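Long-range contact in type-2 restriction enzyme NlaIV (Neisseria lactamica, PDB 6QM2), which recognises the double-stranded DNA sequence 5'-GGNNCC-3' and cleaves it in the middle, after the third base, to leave blunt ends with 5'-phosphates: residues F107-L121 against F194-T208. Residues are numbered along the deposited sequence; the frame is centred on the assembly and turned at random.
Sequences FKMYSDEIIHKPYML and FVSAIEETVYQNPAT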
loop_
_atom_site.group_PDB
_atom_site.type_symbol
_atom_site.label_atom_id
_atom_site.label_comp_id
_atom_site.label_asym_id
_atom_site.label_seq_id
_atom_site.Cartn_x
_atom_site.Cartn_y
_atom_site.Cartn_z
ATOM N N PHE A 107 -19.599 -12.783 -2.845
ATOM C CA PHE A 107 -20.851 -13.359 -3.338
ATOM C C PHE A 107 -21.752 -13.891 -2.217
ATOM O O PHE A 107 -22.962 -13.653 -2.242
ATOM C CB PHE A 107 -20.613 -14.461 -4.378
ATOM C CG PHE A 107 -21.881 -15.117 -4.837
ATOM C CD1 PHE A 107 -22.672 -14.518 -5.814
ATOM C CD2 PHE A 107 -22.320 -16.302 -4.251
ATOM C CE1 PHE A 107 -23.861 -15.102 -6.218
ATOM C CE2 PHE A 107 -23.512 -16.889 -4.650
ATOM C CZ PHE A 107 -24.282 -16.287 -5.635
ATOM N N LYS A 108 -21.183 -14.612 -1.251
ATOM C CA LYS A 108 -22.000 -15.178 -0.172
ATOM C C LYS A 108 -22.723 -14.071 0.583
ATOM O O LYS A 108 -23.919 -14.181 0.837
ATOM C CB LYS A 108 -21.182 -16.044 0.795
ATOM C CG LYS A 108 -21.975 -16.506 2.022
ATOM C CD LYS A 108 -21.623 -17.912 2.491
ATOM C CE LYS A 108 -20.144 -18.075 2.822
ATOM N NZ LYS A 108 -19.866 -19.369 3.507
ATOM N N MET A 109 -21.997 -13.012 0.926
ATOM C CA MET A 109 -22.584 -11.873 1.631
ATOM C C MET A 109 -23.656 -11.169 0.803
ATOM O O MET A 109 -24.707 -10.808 1.334
ATOM C CB MET A 109 -21.506 -10.863 2.034
ATOM C CG MET A 109 -20.644 -11.303 3.206
ATOM S SD MET A 109 -19.374 -10.076 3.568
ATOM C CE MET A 109 -20.326 -8.825 4.437
ATOM N N TYR A 110 -23.385 -10.992 -0.488
ATOM C CA TYR A 110 -24.264 -10.240 -1.396
ATOM C C TYR A 110 -25.542 -10.981 -1.746
ATOM O O TYR A 110 -26.589 -10.357 -1.850
ATOM C CB TYR A 110 -23.500 -9.853 -2.665
ATOM C CG TYR A 110 -24.169 -8.816 -3.540
ATOM C CD1 TYR A 110 -23.948 -7.457 -3.335
ATOM C CD2 TYR A 110 -24.993 -9.194 -4.599
ATOM C CE1 TYR A 110 -24.545 -6.500 -4.145
ATOM C CE2 TYR A 110 -25.591 -8.247 -5.419
ATOM C CZ TYR A 110 -25.363 -6.901 -5.187
ATOM O OH TYR A 110 -25.954 -5.960 -5.991
ATOM N N SER A 111 -25.460 -12.299 -1.924
ATOM C CA SER A 111 -26.655 -13.112 -2.155
ATOM C C SER A 111 -27.625 -13.063 -0.961
ATOM O O SER A 111 -28.840 -13.045 -1.165
ATOM C CB SER A 111 -26.287 -14.561 -2.518
ATOM O OG SER A 111 -25.409 -15.139 -1.572
ATOM N N ASP A 112 -27.091 -13.032 0.263
ATOM C CA ASP A 112 -27.910 -12.880 1.480
ATOM C C ASP A 112 -28.422 -11.457 1.649
ATOM O O ASP A 112 -29.573 -11.254 2.023
ATOM C CB ASP A 112 -27.126 -13.273 2.744
ATOM C CG ASP A 112 -26.835 -14.766 2.825
ATOM O OD1 ASP A 112 -27.450 -15.560 2.079
ATOM O OD2 ASP A 112 -25.981 -15.150 3.652
ATOM N N GLU A 113 -27.549 -10.487 1.390
ATOM C CA GLU A 113 -27.864 -9.065 1.541
ATOM C C GLU A 113 -29.077 -8.650 0.711
ATOM O O GLU A 113 -29.963 -7.977 1.228
ATOM C CB GLU A 113 -26.643 -8.216 1.149
ATOM C CG GLU A 113 -26.810 -6.693 1.204
ATOM C CD GLU A 113 -26.537 -6.092 2.570
ATOM O OE1 GLU A 113 -26.714 -6.793 3.594
ATOM O OE2 GLU A 113 -26.147 -4.904 2.607
ATOM N N ILE A 114 -29.115 -9.043 -0.562
ATOM C CA ILE A 114 -30.188 -8.594 -1.468
ATOM C C ILE A 114 -31.569 -9.226 -1.211
ATOM O O ILE A 114 -32.566 -8.749 -1.747
ATOM C CB ILE A 114 -29.807 -8.708 -2.970
ATOM C CG1 ILE A 114 -29.608 -10.166 -3.414
ATOM C CG2 ILE A 114 -28.576 -7.861 -3.262
ATOM C CD1 ILE A 114 -29.561 -10.331 -4.918
ATOM N N ILE A 115 -31.632 -10.286 -0.407
ATOM C CA ILE A 115 -32.916 -10.762 0.124
ATOM C C ILE A 115 -33.390 -9.858 1.264
ATOM O O ILE A 115 -34.542 -9.440 1.280
ATOM C CB ILE A 115 -32.846 -12.234 0.582
ATOM C CG1 ILE A 115 -32.845 -13.131 -0.659
ATOM C CG2 ILE A 115 -34.017 -12.587 1.509
ATOM C CD1 ILE A 115 -32.625 -14.601 -0.385
ATOM N N HIS A 116 -32.507 -9.575 2.216
ATOM C CA HIS A 116 -32.853 -8.744 3.373
ATOM C C HIS A 116 -33.029 -7.272 2.973
ATOM O O HIS A 116 -33.888 -6.578 3.517
ATOM C CB HIS A 116 -31.789 -8.879 4.474
ATOM C CG HIS A 116 -31.742 -10.237 5.113
ATOM N ND1 HIS A 116 -31.723 -10.415 6.481
ATOM C CD2 HIS A 116 -31.714 -11.482 4.574
ATOM C CE1 HIS A 116 -31.682 -11.707 6.756
ATOM N NE2 HIS A 116 -31.678 -12.376 5.617
ATOM N N LYS A 117 -32.227 -6.816 2.010
ATOM C CA LYS A 117 -32.213 -5.421 1.572
ATOM C C LYS A 117 -32.147 -5.323 0.035
ATOM O O LYS A 117 -31.119 -4.926 -0.521
ATOM C CB LYS A 117 -31.010 -4.706 2.197
ATOM C CG LYS A 117 -30.959 -4.716 3.718
ATOM C CD LYS A 117 -29.740 -3.945 4.208
ATOM C CE LYS A 117 -29.630 -3.921 5.723
ATOM N NZ LYS A 117 -28.740 -2.814 6.174
ATOM N N PRO A 118 -33.248 -5.674 -0.662
ATOM C CA PRO A 118 -33.303 -5.614 -2.137
ATOM C C PRO A 118 -32.989 -4.251 -2.740
ATOM O O PRO A 118 -32.511 -4.174 -3.869
ATOM C CB PRO A 118 -34.754 -5.985 -2.457
ATOM C CG PRO A 118 -35.238 -6.725 -1.268
ATOM C CD PRO A 118 -34.527 -6.136 -0.092
ATOM N N TYR A 119 -33.281 -3.190 -1.998
ATOM C CA TYR A 119 -32.908 -1.828 -2.395
ATOM C C TYR A 119 -31.405 -1.593 -2.661
ATOM O O TYR A 119 -31.044 -0.592 -3.296
ATOM C CB TYR A 119 -33.439 -0.796 -1.388
ATOM C CG TYR A 119 -33.034 -1.020 0.060
ATOM C CD1 TYR A 119 -31.833 -0.525 0.556
ATOM C CD2 TYR A 119 -33.871 -1.709 0.941
ATOM C CE1 TYR A 119 -31.468 -0.724 1.885
ATOM C CE2 TYR A 119 -33.512 -1.915 2.267
ATOM C CZ TYR A 119 -32.314 -1.416 2.734
ATOM O OH TYR A 119 -31.962 -1.612 4.044
ATOM N N MET A 120 -30.542 -2.496 -2.187
ATOM C CA MET A 120 -29.119 -2.474 -2.555
ATOM C C MET A 120 -28.864 -2.657 -4.056
ATOM O O MET A 120 -27.867 -2.161 -4.576
ATOM C CB MET A 120 -28.333 -3.529 -1.766
ATOM C CG MET A 120 -28.206 -3.236 -0.280
ATOM S SD MET A 120 -27.422 -1.643 0.054
ATOM C CE MET A 120 -27.478 -1.600 1.845
ATOM N N LEU A 121 -29.768 -3.340 -4.754
ATOM C CA LEU A 121 -29.657 -3.502 -6.209
ATOM C C LEU A 121 -29.815 -2.195 -6.999
ATOM O O LEU A 121 -29.445 -2.146 -8.175
ATOM C CB LEU A 121 -30.679 -4.519 -6.718
ATOM C CG LEU A 121 -30.515 -5.948 -6.197
ATOM C CD1 LEU A 121 -31.786 -6.765 -6.378
ATOM C CD2 LEU A 121 -29.338 -6.631 -6.873
ATOM N N PHE A 194 -29.656 -9.960 -14.115
ATOM C CA PHE A 194 -28.609 -9.966 -13.076
ATOM C C PHE A 194 -29.032 -10.809 -11.868
ATOM O O PHE A 194 -28.283 -11.670 -11.412
ATOM C CB PHE A 194 -28.271 -8.529 -12.641
ATOM C CG PHE A 194 -27.330 -8.437 -11.460
ATOM C CD1 PHE A 194 -25.957 -8.519 -11.640
ATOM C CD2 PHE A 194 -27.816 -8.251 -10.170
ATOM C CE1 PHE A 194 -25.091 -8.428 -10.558
ATOM C CE2 PHE A 194 -26.952 -8.161 -9.086
ATOM C CZ PHE A 194 -25.588 -8.250 -9.279
ATOM N N VAL A 195 -30.243 -10.566 -11.374
ATOM C CA VAL A 195 -30.759 -11.285 -10.213
ATOM C C VAL A 195 -30.943 -12.765 -10.546
ATOM O O VAL A 195 -30.659 -13.623 -9.702
ATOM C CB VAL A 195 -32.078 -10.661 -9.685
ATOM C CG1 VAL A 195 -32.700 -11.520 -8.584
ATOM C CG2 VAL A 195 -31.831 -9.247 -9.164
ATOM N N SER A 196 -31.408 -13.059 -11.765
ATOM C CA SER A 196 -31.526 -14.447 -12.237
ATOM C C SER A 196 -30.182 -15.166 -12.207
ATOM O O SER A 196 -30.113 -16.336 -11.818
ATOM C CB SER A 196 -32.104 -14.515 -13.652
ATOM O OG SER A 196 -32.185 -15.862 -14.097
ATOM N N ALA A 197 -29.126 -14.459 -12.613
ATOM C CA ALA A 197 -27.762 -14.983 -12.529
ATOM C C ALA A 197 -27.361 -15.255 -11.080
ATOM O O ALA A 197 -26.829 -16.330 -10.782
ATOM C CB ALA A 197 -26.773 -14.031 -13.187
ATOM N N ILE A 198 -27.645 -14.298 -10.188
ATOM C CA ILE A 198 -27.359 -14.458 -8.753
ATOM C C ILE A 198 -28.085 -15.692 -8.223
ATOM O O ILE A 198 -27.470 -16.526 -7.565
ATOM C CB ILE A 198 -27.762 -13.223 -7.898
ATOM C CG1 ILE A 198 -26.969 -11.959 -8.292
ATOM C CG2 ILE A 198 -27.576 -13.506 -6.406
ATOM C CD1 ILE A 198 -25.490 -11.983 -7.961
ATOM N N GLU A 199 -29.377 -15.811 -8.530
ATOM C CA GLU A 199 -30.186 -16.947 -8.072
ATOM C C GLU A 199 -29.537 -18.280 -8.414
ATOM O O GLU A 199 -29.409 -19.150 -7.554
ATOM C CB GLU A 199 -31.595 -16.908 -8.680
ATOM C CG GLU A 199 -32.551 -17.959 -8.117
ATOM C CD GLU A 199 -33.766 -18.211 -8.996
ATOM O OE1 GLU A 199 -34.173 -17.305 -9.764
ATOM O OE2 GLU A 199 -34.319 -19.330 -8.907
ATOM N N GLU A 200 -29.141 -18.435 -9.674
ATOM C CA GLU A 200 -28.569 -19.696 -10.138
ATOM C C GLU A 200 -27.187 -19.922 -9.537
ATOM O O GLU A 200 -26.881 -21.030 -9.089
ATOM C CB GLU A 200 -28.518 -19.752 -11.672
ATOM C CG GLU A 200 -28.195 -21.126 -12.252
ATOM C CD GLU A 200 -29.116 -22.226 -11.753
ATOM O OE1 GLU A 200 -30.322 -21.963 -11.547
ATOM O OE2 GLU A 200 -28.628 -23.357 -11.560
ATOM N N THR A 201 -26.374 -18.865 -9.507
ATOM C CA THR A 201 -25.058 -18.912 -8.860
ATOM C C THR A 201 -25.135 -19.406 -7.413
ATOM O O THR A 201 -24.237 -20.112 -6.958
ATOM C CB THR A 201 -24.359 -17.537 -8.889
ATOM O OG1 THR A 201 -24.353 -17.030 -10.226
ATOM C CG2 THR A 201 -22.919 -17.639 -8.406
ATOM N N VAL A 202 -26.203 -19.041 -6.702
ATOM C CA VAL A 202 -26.425 -19.523 -5.336
ATOM C C VAL A 202 -26.440 -21.056 -5.312
ATOM O O VAL A 202 -25.806 -21.666 -4.455
ATOM C CB VAL A 202 -27.726 -18.943 -4.705
ATOM C CG1 VAL A 202 -28.090 -19.655 -3.409
ATOM C CG2 VAL A 202 -27.575 -17.454 -4.417
ATOM N N TYR A 203 -27.154 -21.663 -6.259
ATOM C CA TYR A 203 -27.232 -23.126 -6.364
ATOM C C TYR A 203 -25.935 -23.757 -6.874
ATOM O O TYR A 203 -25.518 -24.806 -6.372
ATOM C CB TYR A 203 -28.394 -23.542 -7.269
ATOM C CG TYR A 203 -28.505 -25.037 -7.454
ATOM C CD1 TYR A 203 -28.751 -25.875 -6.369
ATOM C CD2 TYR A 203 -28.349 -25.619 -8.708
ATOM C CE1 TYR A 203 -28.851 -27.246 -6.531
ATOM C CE2 TYR A 203 -28.448 -26.991 -8.880
ATOM C CZ TYR A 203 -28.699 -27.799 -7.789
ATOM O OH TYR A 203 -28.795 -29.159 -7.957
ATOM N N GLN A 204 -25.329 -23.123 -7.883
ATOM C CA GLN A 204 -24.055 -23.583 -8.466
ATOM C C GLN A 204 -22.943 -23.660 -7.426
ATOM O O GLN A 204 -22.177 -24.614 -7.404
ATOM C CB GLN A 204 -23.609 -22.656 -9.605
ATOM C CG GLN A 204 -24.460 -22.744 -10.869
ATOM C CD GLN A 204 -24.086 -21.704 -11.916
ATOM O OE1 GLN A 204 -23.339 -20.760 -11.641
ATOM N NE2 GLN A 204 -24.611 -21.868 -13.129
ATOM N N ASN A 205 -22.875 -22.643 -6.573
ATOM C CA ASN A 205 -21.862 -22.526 -5.527
ATOM C C ASN A 205 -22.183 -23.488 -4.379
ATOM O O ASN A 205 -23.201 -23.314 -3.721
ATOM C CB ASN A 205 -21.841 -21.075 -5.029
ATOM C CG ASN A 205 -20.795 -20.813 -3.963
ATOM O OD1 ASN A 205 -20.040 -21.702 -3.560
ATOM N ND2 ASN A 205 -20.742 -19.568 -3.504
ATOM N N PRO A 206 -21.314 -24.491 -4.125
ATOM C CA PRO A 206 -21.565 -25.416 -3.005
ATOM C C PRO A 206 -21.710 -24.742 -1.636
ATOM O O PRO A 206 -22.449 -25.240 -0.791
ATOM C CB PRO A 206 -20.334 -26.336 -3.012
ATOM C CG PRO A 206 -19.814 -26.268 -4.402
ATOM C CD PRO A 206 -20.088 -24.863 -4.861
ATOM N N ALA A 207 -21.010 -23.626 -1.431
ATOM C CA ALA A 207 -21.067 -22.879 -0.172
ATOM C C ALA A 207 -22.447 -22.281 0.117
ATOM O O ALA A 207 -22.892 -22.289 1.265
ATOM C CB ALA A 207 -20.007 -21.784 -0.165
ATOM N N THR A 208 -23.117 -21.771 -0.913
ATOM C CA THR A 208 -24.426 -21.133 -0.752
ATOM C C THR A 208 -25.611 -22.018 -1.193
ATOM O O THR A 208 -26.747 -21.551 -1.235
ATOM C CB THR A 208 -24.461 -19.796 -1.518
ATOM O OG1 THR A 208 -24.233 -20.034 -2.907
ATOM C CG2 THR A 208 -23.386 -18.853 -1.002
#
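A buried helix-helix contact, with a single knob-into-hole at its centre, joins Phe107-Leu121 to Phe194-Thr208 in this endonuclease of the PDDEXK clan. The axes of helix 107-116 and helix 194-204 approach to 10.6 Å and cross at -125°. Ile198 is the knob. Its side chain sits among Phe107, Tyr110, Ser111 and Ile114, and Ile198 CG2 lies 4.0 Å from Ile114 CD1.

The Phe107 ring is the main apolar group at one end. Its CG lies trans to the backbone N (chi1 177°), and the ring reaches across to helix 194-204. Thr201 CG2 makes a CH-pi contact over one ring face, 3.7 Å from the ring centroid and 27° off the normal. The methyl sits toward the rim, near CE1 and CZ. Ser111 CB lies over the opposite face, also toward the rim. Ser111 CB also touches Val202 CG2 at 3.7 Å. Ile172 of strand 168-172 packs against Phe107, Tyr110 and Ile198, which places this strand of a small antiparallel sheet against the helix pair.

At the other end, Phe194 turns its ring edge to Tyr110, with CZ 3.9 Å from Tyr110 CE2. The same edge region receives Leu121, whose CD2 is 3.6 Å from Phe194 CE2. The other branch of Leu121, CD1, meets Val195 CG2. Phe219 of helix 215-227 also packs on Leu121.

No hydrogen bond links the two segments. Several polar groups near Phe107 bond within their own segment. Thr201 OG1 donates to Ala197 O, which also accepts from Thr201 N. Asn205 OD1 accepts from Ala207 N in an Asx turn. Thr208 OG1 lies at the Phe107 ring edge and donates to Val202 O at 2.7 Å, in the carbonyl plane and on a lone pair.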